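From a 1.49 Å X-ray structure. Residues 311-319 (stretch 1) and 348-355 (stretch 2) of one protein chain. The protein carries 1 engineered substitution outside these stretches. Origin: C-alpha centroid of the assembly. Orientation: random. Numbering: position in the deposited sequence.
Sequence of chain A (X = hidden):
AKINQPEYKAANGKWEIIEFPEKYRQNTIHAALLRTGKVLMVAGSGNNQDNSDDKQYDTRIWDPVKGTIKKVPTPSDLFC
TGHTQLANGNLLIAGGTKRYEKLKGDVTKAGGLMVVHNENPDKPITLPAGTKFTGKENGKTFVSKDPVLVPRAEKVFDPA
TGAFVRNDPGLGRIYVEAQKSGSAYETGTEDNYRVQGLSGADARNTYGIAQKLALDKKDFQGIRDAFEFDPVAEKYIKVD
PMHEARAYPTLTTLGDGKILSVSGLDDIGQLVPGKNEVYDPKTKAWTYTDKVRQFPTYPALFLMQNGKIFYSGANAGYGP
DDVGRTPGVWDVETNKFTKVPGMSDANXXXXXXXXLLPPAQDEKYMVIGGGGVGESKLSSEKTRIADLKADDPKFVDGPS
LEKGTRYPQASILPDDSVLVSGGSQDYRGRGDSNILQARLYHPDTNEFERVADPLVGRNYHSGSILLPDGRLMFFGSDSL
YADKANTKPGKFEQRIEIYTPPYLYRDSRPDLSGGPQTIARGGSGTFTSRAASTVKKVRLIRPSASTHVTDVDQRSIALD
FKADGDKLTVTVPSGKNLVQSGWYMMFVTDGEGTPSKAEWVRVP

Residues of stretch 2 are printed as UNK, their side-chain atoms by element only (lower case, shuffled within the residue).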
ATOM      1  N   TYR A 311      -4.818 -12.709   2.043  1.00  5.44           N
ATOM      2  CA  TYR A 311      -3.758 -11.873   2.651  1.00  5.48           C
ATOM      3  C   TYR A 311      -2.466 -12.460   2.216  1.00  5.56           C
ATOM      4  O   TYR A 311      -2.131 -13.586   2.597  1.00  5.60           O
ATOM      5  CB  TYR A 311      -3.900 -11.887   4.153  1.00  5.41           C
ATOM      6  CG  TYR A 311      -2.755 -11.246   4.910  1.00  5.34           C
ATOM      7  CD1 TYR A 311      -2.308  -9.948   4.589  1.00  5.51           C
ATOM      8  CD2 TYR A 311      -2.143 -11.885   5.961  1.00  5.38           C
ATOM      9  CE1 TYR A 311      -1.280  -9.347   5.302  1.00  5.54           C
ATOM     10  CE2 TYR A 311      -1.177 -11.261   6.704  1.00  5.66           C
ATOM     11  CZ  TYR A 311      -0.737  -9.994   6.369  1.00  5.63           C
ATOM     12  OH  TYR A 311       0.214  -9.314   7.079  1.00  6.48           O
ATOM     13  N   SER A 312      -1.660 -11.669   1.507  1.00  5.67           N
ATOM     14  CA  SER A 312      -0.426 -12.190   0.942  1.00  6.00           C
ATOM     15  C   SER A 312       0.689 -12.214   1.991  1.00  6.23           C
ATOM     16  O   SER A 312       1.717 -12.822   1.722  1.00  6.97           O
ATOM     17  CB  SER A 312       0.036 -11.352  -0.237  1.00  6.17           C
ATOM     18  OG  SER A 312       0.551 -10.104   0.214  1.00  5.83           O
ATOM     19  N   GLY A 313       0.505 -11.550   3.110  1.00  5.75           N
ATOM     20  CA  GLY A 313       1.544 -11.348   4.103  1.00  5.83           C
ATOM     21  C   GLY A 313       2.277 -10.022   3.967  1.00  5.64           C
ATOM     22  O   GLY A 313       2.887  -9.563   4.936  1.00  5.68           O
ATOM     23  N   ALA A 314       2.202  -9.380   2.808  1.00  5.63           N
ATOM     24  CA  ALA A 314       2.876  -8.091   2.604  1.00  5.54           C
ATOM     25  C   ALA A 314       2.169  -7.027   3.407  1.00  5.48           C
ATOM     26  O   ALA A 314       0.927  -7.048   3.516  1.00  5.78           O
ATOM     27  CB  ALA A 314       2.891  -7.705   1.129  1.00  5.38           C
ATOM     28  N   ASN A 315       2.932  -6.131   4.009  1.00  5.64           N
ATOM     29  CA  ASN A 315       2.362  -5.125   4.911  1.00  5.60           C
ATOM     30  C   ASN A 315       3.393  -4.048   5.169  1.00  5.98           C
ATOM     31  O   ASN A 315       4.534  -4.226   4.825  1.00  6.23           O
ATOM     32  CB  ASN A 315       1.964  -5.765   6.262  1.00  5.95           C
ATOM     33  CG  ASN A 315       3.158  -6.221   7.079  1.00  6.53           C
ATOM     34  OD1 ASN A 315       3.658  -5.480   7.895  1.00  6.17           O
ATOM     35  ND2 ASN A 315       3.664  -7.419   6.802  1.00  6.45           N
ATOM     36  N   ALA A 316       2.965  -2.944   5.743  1.00  6.25           N
ATOM     37  CA  ALA A 316       3.837  -1.787   6.005  1.00  6.75           C
ATOM     38  C   ALA A 316       4.337  -1.743   7.440  1.00  7.99           C
ATOM     39  O   ALA A 316       5.027  -0.784   7.823  1.00  9.64           O
ATOM     40  CB  ALA A 316       3.136  -0.488   5.632  1.00  7.06           C
ATOM     41  N   GLY A 317       4.040  -2.773   8.211  1.00  7.49           N
ATOM     42  CA  GLY A 317       4.546  -2.931   9.563  1.00  7.66           C
ATOM     43  C   GLY A 317       3.617  -2.454  10.657  1.00  7.75           C
ATOM     44  O   GLY A 317       2.427  -2.220  10.435  1.00  7.79           O
ATOM     45  N   TYR A 318       4.172  -2.350  11.864  1.00  7.66           N
ATOM     46  CA  TYR A 318       3.453  -2.081  13.111  1.00  8.25           C
ATOM     47  C   TYR A 318       2.707  -3.297  13.626  1.00  7.90           C
ATOM     48  O   TYR A 318       2.428  -4.248  12.888  1.00  8.23           O
ATOM     49  CB  TYR A 318       2.544  -0.849  13.052  1.00  9.07           C
ATOM     50  CG  TYR A 318       3.299   0.421  12.783  1.00 10.70           C
ATOM     51  CD1 TYR A 318       3.954   1.070  13.821  1.00 11.80           C
ATOM     52  CD2 TYR A 318       3.373   0.975  11.510  1.00 12.64           C
ATOM     53  CE1 TYR A 318       4.669   2.227  13.601  1.00 13.40           C
ATOM     54  CE2 TYR A 318       4.071   2.150  11.283  1.00 13.73           C
ATOM     55  CZ  TYR A 318       4.745   2.745  12.344  1.00 15.04           C
ATOM     56  OH  TYR A 318       5.472   3.924  12.133  1.00 19.54           O
ATOM     57  N   GLY A 319       2.368  -3.255  14.895  1.00  8.06           N
ATOM     58  CA  GLY A 319       1.809  -4.389  15.570  1.00  8.19           C
ATOM     59  C   GLY A 319       2.822  -5.447  15.889  1.00  8.29           C
ATOM     60  O   GLY A 319       4.012  -5.354  15.531  1.00  7.50           O
ATOM     61  N   UNK A 348      10.630 -11.331   5.882  1.00  7.08           N
ATOM     62  CA  UNK A 348      10.934 -10.171   5.009  1.00  7.21           C
ATOM     63  C   UNK A 348       9.721  -9.857   4.175  1.00  6.79           C
ATOM     64  O   UNK A 348       9.824  -9.791   2.945  1.00  7.04           O
ATOM     65  c   UNK A 348      13.340 -10.847   4.931  1.00  8.23           C
ATOM     66  s   UNK A 348      14.780 -10.971   3.828  1.00 10.18           S
ATOM     67  c   UNK A 348      12.141 -10.422   4.125  1.00  7.98           C
ATOM     68  c   UNK A 348      15.736 -12.248   4.615  1.00 10.96           C
ATOM     69  N   UNK A 349       8.572  -9.688   4.843  1.00  6.34           N
ATOM     70  CA  UNK A 349       7.341  -9.344   4.138  1.00  6.45           C
ATOM     71  C   UNK A 349       6.956  -7.886   4.292  1.00  6.01           C
ATOM     72  O   UNK A 349       6.147  -7.389   3.484  1.00  6.29           O
ATOM     73  c   UNK A 349       5.283 -12.544   4.951  1.00  7.23           C
ATOM     74  c   UNK A 349       6.217 -10.228   4.655  1.00  6.52           C
ATOM     75  c   UNK A 349       6.321 -11.686   4.206  1.00  7.10           C
ATOM     76  c   UNK A 349       6.089 -11.760   2.704  1.00  7.78           C
ATOM     77  N   UNK A 350       7.525  -7.158   5.244  1.00  5.89           N
ATOM     78  CA  UNK A 350       7.273  -5.728   5.301  1.00  6.28           C
ATOM     79  C   UNK A 350       7.861  -5.052   4.089  1.00  6.14           C
ATOM     80  O   UNK A 350       9.006  -5.314   3.708  1.00  5.96           O
ATOM     81  o   UNK A 350       7.022  -5.161  10.186  1.00  9.46           O
ATOM     82  o   UNK A 350       8.186  -3.693   8.996  1.00  9.13           O
ATOM     83  c   UNK A 350       7.887  -5.116   6.563  1.00  6.80           C
ATOM     84  c   UNK A 350       7.122  -5.525   7.832  1.00  7.29           C
ATOM     85  c   UNK A 350       7.480  -4.736   9.090  1.00  8.49           C
ATOM     86  N   UNK A 351       7.103  -4.159   3.453  1.00  5.70           N
ATOM     87  CA  UNK A 351       7.575  -3.391   2.289  1.00  6.13           C
ATOM     88  C   UNK A 351       7.725  -4.240   1.014  1.00  5.83           C
ATOM     89  O   UNK A 351       8.335  -3.787   0.047  1.00  5.95           O
ATOM     90  o   UNK A 351      10.046  -3.272   2.559  1.00  6.81           O
ATOM     91  c   UNK A 351       8.668  -1.808   3.902  1.00  6.56           C
ATOM     92  c   UNK A 351       8.814  -2.507   2.590  1.00  6.44           C
ATOM     93  N   UNK A 352       7.184  -5.452   0.995  1.00  5.57           N
ATOM     94  CA  UNK A 352       7.074  -6.248  -0.201  1.00  5.80           C
ATOM     95  C   UNK A 352       5.900  -5.777  -1.052  1.00  5.64           C
ATOM     96  O   UNK A 352       4.937  -5.213  -0.513  1.00  5.95           O
ATOM     97  c   UNK A 352       6.864  -7.689   0.172  1.00  5.71           C
ATOM     98  N   UNK A 353       5.950  -6.021  -2.346  1.00  5.57           N
ATOM     99  CA  UNK A 353       4.815  -5.759  -3.195  1.00  6.19           C
ATOM    100  C   UNK A 353       4.060  -7.054  -3.409  1.00  6.45           C
ATOM    101  O   UNK A 353       4.614  -8.163  -3.255  1.00  7.15           O
ATOM    102  c   UNK A 353       5.254  -5.056  -4.493  1.00  6.68           C
ATOM    103  n   UNK A 353       4.582  -2.930  -5.415  1.00  7.07           N
ATOM    104  c   UNK A 353       4.208  -4.109  -5.016  1.00  6.89           C
ATOM    105  o   UNK A 353       3.008  -4.456  -5.001  1.00  7.66           O
ATOM    106  N   UNK A 354       2.795  -6.937  -3.817  1.00  5.94           N
ATOM    107  CA  UNK A 354       1.935  -8.061  -4.107  1.00  6.21           C
ATOM    108  C   UNK A 354       1.172  -7.741  -5.375  1.00  6.08           C
ATOM    109  O   UNK A 354       0.626  -6.634  -5.479  1.00  6.09           O
ATOM    110  c   UNK A 354       0.889  -8.286  -3.016  1.00  6.36           C
ATOM    111  c   UNK A 354       0.129  -9.560  -3.260  1.00  6.72           C
ATOM    112  o   UNK A 354       1.521  -8.334  -1.730  1.00  6.92           O
ATOM    113  N   UNK A 355       1.085  -8.715  -6.267  1.00  6.43           N
ATOM    114  CA  UNK A 355       0.320  -8.582  -7.513  1.00  6.79           C
ATOM    115  C   UNK A 355      -0.506  -9.812  -7.726  1.00  7.11           C
ATOM    116  O   UNK A 355       0.006 -10.936  -7.577  1.00  6.69           O
ATOM    117  c   UNK A 355       2.088  -7.122  -8.572  1.00  8.37           C
ATOM    118  c   UNK A 355       0.529  -8.312 -10.017  1.00  8.97           C
ATOM    119  c   UNK A 355       1.282  -8.397  -8.727  1.00  7.94           C
TER
HETATM  120  O   HOH W   1       4.140  -4.077   1.848  1.00  7.42           O
HETATM  121  O   HOH W   2       6.690  -3.737  12.306  1.00 16.61           O

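Position 348 carries an unbranched side chain of carbon, carbon, sulfur and a terminal carbon. A thioether inside a chain identifies Met348; its CB, the side-chain atom nearest stretch 1, is still 9.3 Å from Gly313 O, and it takes no part in the contact.

Position 349 has four side-chain carbons that fork at the second, with no heteroatom. Its CA-to-CB bond points toward stretch 1, and its CB lies 3.4 Å from Gly313 O. Four carbons with that fork give Leu349, with chi1 in m and chi2 in t. An ideal CB on Gly313 would fall 2.9 Å from Leu349 CD1, and the backbone angles of Gly313 (95/-19) call for glycine in any case.

Position 350 shows three carbons in a row, the last bearing two oxygens. One of these oxygens is 3.4 Å from Gly317 CA. A carboxylate on a chain of this length is Glu350. Water 2 links the stretches here, donating to Glu350 OE2 (2.6 Å) and accepting from Tyr318 N (2.9 Å). An ideal CB on Gly317 would come within 2.8 Å of Glu350 OE1.

At position 351 a single carbon carries one oxygen and one carbon, a branched hydroxyl side chain that points away from stretch 1. This is Thr351. Its hydroxyl turns back on its own stretch, with OG1 donating to Glu350 O at 2.6 Å; its link to stretch 1 is made by the backbone.

Position 352 has one side-chain carbon, 4.1 Å from Ala314 CB: Ala352, an apolar contact between two methyls.

Position 353 has two carbons, the second bearing one oxygen and one nitrogen. The amide identifies Asn353, which points away.

Position 354 repeats the pattern of one carbon with an oxygen and a carbon, but points toward stretch 1, its oxygen 2.8 Å from Ser312 OG. It is Thr354. The two hydroxyls hydrogen-bond, and either could donate.

Position 355 has three carbons, one bearing the other two: Val355, out of reach of stretch 1.

The contact centres on a single beta bridge between Asn315 and Glu350. Thr351 N donates to Asn315 O (2.9 Å, 160°), whereas the bond from Asn315 N to Leu349 O is weak at 3.5 Å. The type II turn from Leu349 to Ala352 brings Ala352 O within reach of water 1, which donates to it (2.7 Å) and weakly to Asn315 O (3.0 Å). Beyond the turn, the Ser312–Thr354 hydroxyl pair adds a side-chain link.

Stretch 2, residues 348-355: MLETANTV
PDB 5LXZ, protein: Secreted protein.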